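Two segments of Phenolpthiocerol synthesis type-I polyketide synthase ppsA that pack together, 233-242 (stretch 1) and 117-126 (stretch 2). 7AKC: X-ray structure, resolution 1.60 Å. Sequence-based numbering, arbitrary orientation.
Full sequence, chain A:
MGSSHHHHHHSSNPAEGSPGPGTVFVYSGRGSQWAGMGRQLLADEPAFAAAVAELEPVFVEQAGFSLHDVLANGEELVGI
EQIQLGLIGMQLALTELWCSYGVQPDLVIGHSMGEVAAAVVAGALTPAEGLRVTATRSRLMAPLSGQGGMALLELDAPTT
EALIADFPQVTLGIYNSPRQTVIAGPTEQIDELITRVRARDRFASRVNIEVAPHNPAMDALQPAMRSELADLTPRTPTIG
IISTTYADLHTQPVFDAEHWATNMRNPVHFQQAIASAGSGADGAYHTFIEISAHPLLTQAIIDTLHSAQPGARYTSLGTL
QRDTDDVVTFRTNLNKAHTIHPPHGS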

# COMPACT_ATOMS: atom_id res chain seq x y z
N THR A 233 -3.74 -1.02 -21.39
CA THR A 233 -3.83 0.31 -22.00
C THR A 233 -4.27 1.34 -20.98
O THR A 233 -5.43 1.80 -21.00
CB THR A 233 -4.73 0.32 -23.24
OG1 THR A 233 -6.08 0.00 -22.88
CG2 THR A 233 -4.23 -0.61 -24.35
N PRO A 234 -3.33 1.76 -20.12
CA PRO A 234 -3.69 2.78 -19.14
C PRO A 234 -3.93 4.12 -19.80
O PRO A 234 -3.41 4.42 -20.88
CB PRO A 234 -2.46 2.84 -18.23
CG PRO A 234 -1.34 2.43 -19.10
CD PRO A 234 -1.91 1.38 -20.01
N ARG A 235 -4.73 4.93 -19.14
CA ARG A 235 -5.06 6.27 -19.61
C ARG A 235 -4.57 7.31 -18.59
O ARG A 235 -4.16 6.96 -17.49
CB ARG A 235 -6.58 6.36 -19.78
N THR A 236 -4.64 8.59 -18.94
CA THR A 236 -4.33 9.67 -18.02
C THR A 236 -5.47 9.69 -17.00
O THR A 236 -6.65 9.62 -17.37
CB THR A 236 -4.30 11.00 -18.81
OG1 THR A 236 -3.12 11.02 -19.61
CG2 THR A 236 -4.33 12.23 -17.90
N PRO A 237 -5.15 9.69 -15.70
CA PRO A 237 -6.21 9.70 -14.70
C PRO A 237 -7.10 10.95 -14.76
O PRO A 237 -6.65 12.06 -15.03
CB PRO A 237 -5.46 9.57 -13.37
CG PRO A 237 -4.10 10.10 -13.66
CD PRO A 237 -3.81 9.76 -15.09
N THR A 238 -8.39 10.73 -14.53
CA THR A 238 -9.39 11.78 -14.46
C THR A 238 -9.38 12.45 -13.07
O THR A 238 -9.79 13.58 -12.95
CB THR A 238 -10.76 11.22 -14.85
OG1 THR A 238 -11.21 10.34 -13.83
CG2 THR A 238 -10.74 10.49 -16.18
N ILE A 239 -8.97 11.74 -12.03
CA ILE A 239 -8.84 12.26 -10.67
C ILE A 239 -7.35 12.17 -10.29
O ILE A 239 -6.67 11.23 -10.72
CB ILE A 239 -9.72 11.41 -9.71
CG1 ILE A 239 -11.21 11.55 -10.07
CG2 ILE A 239 -9.49 11.73 -8.24
CD1 ILE A 239 -12.06 10.48 -9.40
N GLY A 240 -6.86 13.12 -9.51
CA GLY A 240 -5.47 13.09 -9.06
C GLY A 240 -5.10 11.84 -8.29
O GLY A 240 -5.93 11.28 -7.58
N ILE A 241 -3.88 11.35 -8.48
CA ILE A 241 -3.38 10.20 -7.77
C ILE A 241 -1.91 10.42 -7.45
O ILE A 241 -1.17 10.97 -8.28
CB ILE A 241 -3.59 8.90 -8.58
CG1 ILE A 241 -2.98 7.67 -7.84
CG2 ILE A 241 -3.08 9.04 -10.03
CD1 ILE A 241 -3.53 6.36 -8.31
N ILE A 242 -1.56 10.12 -6.21
CA ILE A 242 -0.17 10.12 -5.81
C ILE A 242 0.22 8.67 -5.67
O ILE A 242 -0.39 7.92 -4.88
CB ILE A 242 0.15 10.91 -4.53
CG1 ILE A 242 -0.40 12.35 -4.63
CG2 ILE A 242 1.66 10.87 -4.25
CD1 ILE A 242 -0.19 13.16 -3.42
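Stretch 2 (117-126) AAAVVAGALT

Stretch 2 is held to stretch 1 through the backbone carbonyls of Ala122 and Ala124. Ala122 O accepts three of the four hydrogen bonds across the contact. Ala122 O accepts a well-aligned hydrogen bond from Ile239 N at 3.1 Å and a weak, bent one from Thr238 N at 2.8 Å. Thr238 OG1 also donates to Ala122 O, at 3.2 Å, with chi1 in the p rotamer. A second anchor lies further along, where Arg235 N donates to Ala124 O at 2.9 Å in nearly straight geometry. Two CA-H...O contacts flank it: Pro234 CA to Ala124 O at 3.3 Å, and Ala124 CA to Arg235 O at 3.5 Å.

The helix of stretch 2 enters from earlier in the chain and includes 117-121. Gly123 leaves it with phi 93°, psi 3°, in a Schellman motif: Gly123 N bonds to Val120 O at 3.1 Å and Ala124 N to Ala119 O at 2.9 Å. A CB on Gly123 would be jammed against the preceding carbonyl and would lie 2.8 Å from Thr238 OG1. Thr126 then stands at the N-cap of the next helix.

The two segments run in opposite directions here. Pro237 CA is 4.4 Å from Ala124 CA, and Ile239 CA is 4.6 Å from Ala122 CA. Stretch 1 is extended for much of its length, with a weakly bonded strand at about 240-242.

Packing is apolar around these anchors. Ala122 is the most covered residue; its CB meets Pro237 CB at 4.0 Å, Ile241 CB at 4.1 Å and Ile239 CB at 4.5 Å. Ile241 reaches back along the helix, its CD1 3.9 Å from Ala118 CB. Ile239 CD1 lies 3.5 Å from Val121 O. At the other end, Pro234 CB touches Leu125 CD1 at 3.9 Å. The contact buries 460 Å² in all.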

# COMPACT_ATOMS: atom_id res chain seq x y z
N ALA A 117 -6.47 -0.56 -6.99
CA ALA A 117 -7.82 -0.00 -6.81
C ALA A 117 -7.84 1.51 -6.93
O ALA A 117 -8.80 2.06 -7.47
CB ALA A 117 -8.39 -0.44 -5.48
N ALA A 118 -6.77 2.17 -6.44
CA ALA A 118 -6.63 3.62 -6.51
C ALA A 118 -6.48 4.02 -7.97
O ALA A 118 -7.13 4.98 -8.39
CB ALA A 118 -5.42 4.09 -5.70
N ALA A 119 -5.70 3.27 -8.77
CA ALA A 119 -5.58 3.56 -10.21
C ALA A 119 -6.90 3.40 -10.91
O ALA A 119 -7.16 4.16 -11.85
CB ALA A 119 -4.54 2.66 -10.86
N VAL A 120 -7.75 2.44 -10.48
CA VAL A 120 -9.08 2.27 -11.09
C VAL A 120 -9.98 3.45 -10.74
O VAL A 120 -10.67 3.98 -11.62
CB VAL A 120 -9.73 0.93 -10.68
CG1 VAL A 120 -11.18 0.85 -11.14
CG2 VAL A 120 -8.94 -0.25 -11.24
N VAL A 121 -10.03 3.85 -9.45
CA VAL A 121 -10.87 4.96 -9.01
C VAL A 121 -10.44 6.29 -9.64
O VAL A 121 -11.29 7.12 -9.98
CB VAL A 121 -10.97 5.04 -7.47
CG1 VAL A 121 -11.67 6.31 -7.01
CG2 VAL A 121 -11.68 3.81 -6.92
N ALA A 122 -9.14 6.45 -9.88
CA ALA A 122 -8.62 7.65 -10.53
C ALA A 122 -8.88 7.69 -12.04
O ALA A 122 -8.68 8.73 -12.64
CB ALA A 122 -7.12 7.78 -10.26
N GLY A 123 -9.29 6.58 -12.65
CA GLY A 123 -9.56 6.52 -14.07
C GLY A 123 -8.39 6.06 -14.93
O GLY A 123 -8.52 6.03 -16.15
N ALA A 124 -7.24 5.71 -14.31
CA ALA A 124 -6.08 5.27 -15.10
C ALA A 124 -6.31 3.89 -15.71
O ALA A 124 -5.83 3.60 -16.80
CB ALA A 124 -4.83 5.27 -14.24
N LEU A 125 -7.08 3.06 -15.02
CA LEU A 125 -7.44 1.72 -15.47
C LEU A 125 -8.93 1.54 -15.27
O LEU A 125 -9.51 2.11 -14.34
CB LEU A 125 -6.73 0.70 -14.55
CG LEU A 125 -5.48 -0.06 -15.02
CD1 LEU A 125 -4.45 0.84 -15.59
CD2 LEU A 125 -4.83 -0.77 -13.85
N THR A 126 -9.53 0.67 -16.08
CA THR A 126 -10.95 0.28 -16.00
C THR A 126 -11.11 -0.72 -14.85
O THR A 126 -10.12 -1.37 -14.46
CB THR A 126 -11.45 -0.33 -17.32
OG1 THR A 126 -10.83 -1.60 -17.57
CG2 THR A 126 -11.31 0.62 -18.51